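Local coordinates for protein ORF99 (PDB 3DF6) that is a thermo- and acid-stable viral protein of unknown function that may inhibit CRISPR defence, at residues 56-61 against 74-79. The protein carries 2 engineered substitutions. Numbering follows the deposited sequence.
Sequences IFIDEY and FVEYVR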
loop_
_atom_site.group_PDB
_atom_site.type_symbol
_atom_site.label_atom_id
_atom_site.label_comp_id
_atom_site.label_asym_id
_atom_site.label_seq_id
_atom_site.Cartn_x
_atom_site.Cartn_y
_atom_site.Cartn_z
ATOM N N ILE C 56 -8.709 -18.039 -10.192
ATOM C CA ILE C 56 -8.205 -16.721 -9.843
ATOM C C ILE C 56 -7.377 -16.168 -11.001
ATOM O O ILE C 56 -6.515 -16.868 -11.557
ATOM C CB ILE C 56 -7.343 -16.745 -8.542
ATOM C CG1 ILE C 56 -8.120 -17.372 -7.376
ATOM C CG2 ILE C 56 -6.869 -15.316 -8.181
ATOM C CD1 ILE C 56 -7.330 -17.552 -6.047
ATOM N N PHE C 57 -7.642 -14.916 -11.364
ATOM C CA PHE C 57 -6.789 -14.195 -12.313
ATOM C C PHE C 57 -5.714 -13.302 -11.708
ATOM O O PHE C 57 -5.982 -12.464 -10.815
ATOM C CB PHE C 57 -7.614 -13.292 -13.213
ATOM C CG PHE C 57 -8.541 -14.030 -14.088
ATOM C CD1 PHE C 57 -8.197 -14.298 -15.408
ATOM C CD2 PHE C 57 -9.751 -14.497 -13.598
ATOM C CE1 PHE C 57 -9.052 -14.993 -16.228
ATOM C CE2 PHE C 57 -10.623 -15.207 -14.434
ATOM C CZ PHE C 57 -10.263 -15.457 -15.743
ATOM N N ILE C 58 -4.495 -13.442 -12.239
ATOM C CA ILE C 58 -3.488 -12.431 -11.939
ATOM C C ILE C 58 -3.194 -11.746 -13.262
ATOM O O ILE C 58 -2.712 -12.390 -14.212
ATOM C CB ILE C 58 -2.192 -12.964 -11.331
ATOM C CG1 ILE C 58 -2.502 -13.719 -10.037
ATOM C CG2 ILE C 58 -1.239 -11.763 -11.063
ATOM C CD1 ILE C 58 -1.325 -14.378 -9.376
ATOM N N ASP C 59 -3.524 -10.459 -13.329
ATOM C CA ASP C 59 -3.163 -9.655 -14.484
ATOM C C ASP C 59 -1.951 -8.791 -14.181
ATOM O O ASP C 59 -1.797 -8.278 -13.077
ATOM C CB ASP C 59 -4.309 -8.751 -14.919
ATOM C CG ASP C 59 -5.499 -9.517 -15.470
ATOM O OD1 ASP C 59 -5.502 -10.775 -15.500
ATOM O OD2 ASP C 59 -6.460 -8.833 -15.855
ATOM N N GLU C 60 -1.112 -8.627 -15.189
ATOM C CA GLU C 60 0.063 -7.792 -15.095
ATOM C C GLU C 60 -0.096 -6.671 -16.115
ATOM O O GLU C 60 -0.197 -6.937 -17.304
ATOM C CB GLU C 60 1.289 -8.630 -15.416
ATOM C CG GLU C 60 2.589 -7.859 -15.401
ATOM C CD GLU C 60 3.742 -8.740 -15.878
ATOM O OE1 GLU C 60 3.618 -9.987 -15.804
ATOM O OE2 GLU C 60 4.758 -8.194 -16.335
ATOM N N TYR C 61 -0.144 -5.439 -15.636
ATOM C CA TYR C 61 -0.316 -4.266 -16.492
ATOM C C TYR C 61 0.951 -3.437 -16.459
ATOM O O TYR C 61 1.447 -3.118 -15.391
ATOM C CB TYR C 61 -1.475 -3.423 -15.996
ATOM C CG TYR C 61 -2.774 -4.198 -15.889
ATOM C CD1 TYR C 61 -3.495 -4.553 -17.037
ATOM C CD2 TYR C 61 -3.274 -4.574 -14.654
ATOM C CE1 TYR C 61 -4.714 -5.280 -16.939
ATOM C CE2 TYR C 61 -4.481 -5.281 -14.540
ATOM C CZ TYR C 61 -5.185 -5.628 -15.676
ATOM O OH TYR C 61 -6.371 -6.317 -15.545
ATOM N N PHE C 74 0.310 -5.517 -10.716
ATOM C CA PHE C 74 -0.259 -6.854 -10.685
ATOM C C PHE C 74 -1.546 -6.811 -9.870
ATOM O O PHE C 74 -1.531 -6.359 -8.725
ATOM C CB PHE C 74 0.720 -7.825 -10.024
ATOM C CG PHE C 74 2.009 -7.972 -10.754
ATOM C CD1 PHE C 74 2.184 -9.020 -11.647
ATOM C CD2 PHE C 74 3.061 -7.066 -10.547
ATOM C CE1 PHE C 74 3.385 -9.183 -12.337
ATOM C CE2 PHE C 74 4.272 -7.205 -11.243
ATOM C CZ PHE C 74 4.429 -8.270 -12.148
ATOM N N VAL C 75 -2.647 -7.284 -10.455
ATOM C CA VAL C 75 -3.942 -7.313 -9.771
ATOM C C VAL C 75 -4.434 -8.749 -9.752
ATOM O O VAL C 75 -4.618 -9.366 -10.796
ATOM C CB VAL C 75 -5.019 -6.399 -10.453
ATOM C CG1 VAL C 75 -6.316 -6.405 -9.651
ATOM C CG2 VAL C 75 -4.510 -4.966 -10.602
ATOM N N GLU C 76 -4.603 -9.288 -8.555
ATOM C CA GLU C 76 -5.113 -10.627 -8.381
ATOM C C GLU C 76 -6.607 -10.544 -8.053
ATOM O O GLU C 76 -6.995 -9.852 -7.108
ATOM C CB GLU C 76 -4.364 -11.306 -7.234
ATOM C CG GLU C 76 -4.649 -12.794 -7.079
ATOM C CD GLU C 76 -4.143 -13.351 -5.737
ATOM O OE1 GLU C 76 -3.639 -12.565 -4.923
ATOM O OE2 GLU C 76 -4.253 -14.571 -5.503
ATOM N N TYR C 77 -7.443 -11.242 -8.821
ATOM C CA TYR C 77 -8.891 -11.116 -8.647
ATOM C C TYR C 77 -9.688 -12.355 -9.026
ATOM O O TYR C 77 -9.201 -13.235 -9.764
ATOM C CB TYR C 77 -9.446 -9.904 -9.426
ATOM C CG TYR C 77 -9.261 -9.962 -10.937
ATOM C CD1 TYR C 77 -10.265 -10.466 -11.773
ATOM C CD2 TYR C 77 -8.074 -9.517 -11.522
ATOM C CE1 TYR C 77 -10.082 -10.512 -13.167
ATOM C CE2 TYR C 77 -7.886 -9.552 -12.883
ATOM C CZ TYR C 77 -8.887 -10.042 -13.703
ATOM O OH TYR C 77 -8.665 -10.062 -15.053
ATOM N N VAL C 78 -10.930 -12.389 -8.532
ATOM C CA VAL C 78 -11.922 -13.377 -8.947
ATOM C C VAL C 78 -13.056 -12.656 -9.691
ATOM O O VAL C 78 -13.582 -11.647 -9.216
ATOM C CB VAL C 78 -12.451 -14.184 -7.748
ATOM C CG1 VAL C 78 -13.509 -15.214 -8.192
ATOM C CG2 VAL C 78 -11.291 -14.881 -7.007
ATOM N N ARG C 79 -13.410 -13.165 -10.871
ATOM C CA ARG C 79 -14.509 -12.601 -11.657
ATOM C C ARG C 79 -15.869 -13.062 -11.121
ATOM O O ARG C 79 -16.157 -14.259 -11.066
ATOM C CB ARG C 79 -14.378 -12.967 -13.131
ATOM C CG ARG C 79 -13.166 -12.388 -13.830
ATOM C CD ARG C 79 -13.313 -12.526 -15.361
ATOM N NE ARG C 79 -11.997 -12.571 -15.999
ATOM C CZ ARG C 79 -11.398 -11.556 -16.625
ATOM N NH1 ARG C 79 -11.993 -10.371 -16.757
ATOM N NH2 ARG C 79 -10.191 -11.736 -17.136
#
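Phe-57 and Tyr-77 form a hydrogen-bonded pair in an antiparallel beta hairpin, whose two strands lie inside a five-stranded sheet. Phe-57 N donates to Tyr-77 O over 2.8 Å and Tyr-77 N returns a bond to Phe-57 O; Asp-59 and Val-75 repeat this pair of hydrogen bonds two residues on.

Tyr-77 can be followed outward from CB. Its chi1 of 62° puts CG between the backbone N and the carbonyl carbon, near Phe-57 O, and the ring leans across to the partner strand. CD1 lies near Phe-57 CB, and CD2 passes 3.7 Å from Phe-57 O. CE1 and CZ lie beneath Phe-57 CB, whose distance of 3.7 Å to the ring centroid, near the normal, defines a CH-pi contact. CE2 reaches the Asp-59 carboxylate, and at the tip OH donates to Asp-59 OD2 at 2.6 Å, from above the carboxylate plane. Tyr-61 OH makes a weak bond to the same oxygen, while OD1 is bonded to Ser-50 OG of the adjoining strand 47-53, so both oxygens of this buried side chain have hydrogen-bond partners. Phe-38 of helix 35-42 packs edge-to-face on Tyr-77.

Arg-79 lies over a face of the Phe-57 ring in a cation-pi contact, its CZ 4.1 Å from the ring centroid. Because the two planes stand 81° apart, the guanidinium meets the ring edge-on.

Ile-58, Glu-60, Phe-74 and Glu-76 occupy the other face of the sheet. There Glu-60, its CG anti to the backbone N (chi1 178°), runs beside Phe-74, and Glu-60 CG comes 3.4 Å from Phe-74 CE1.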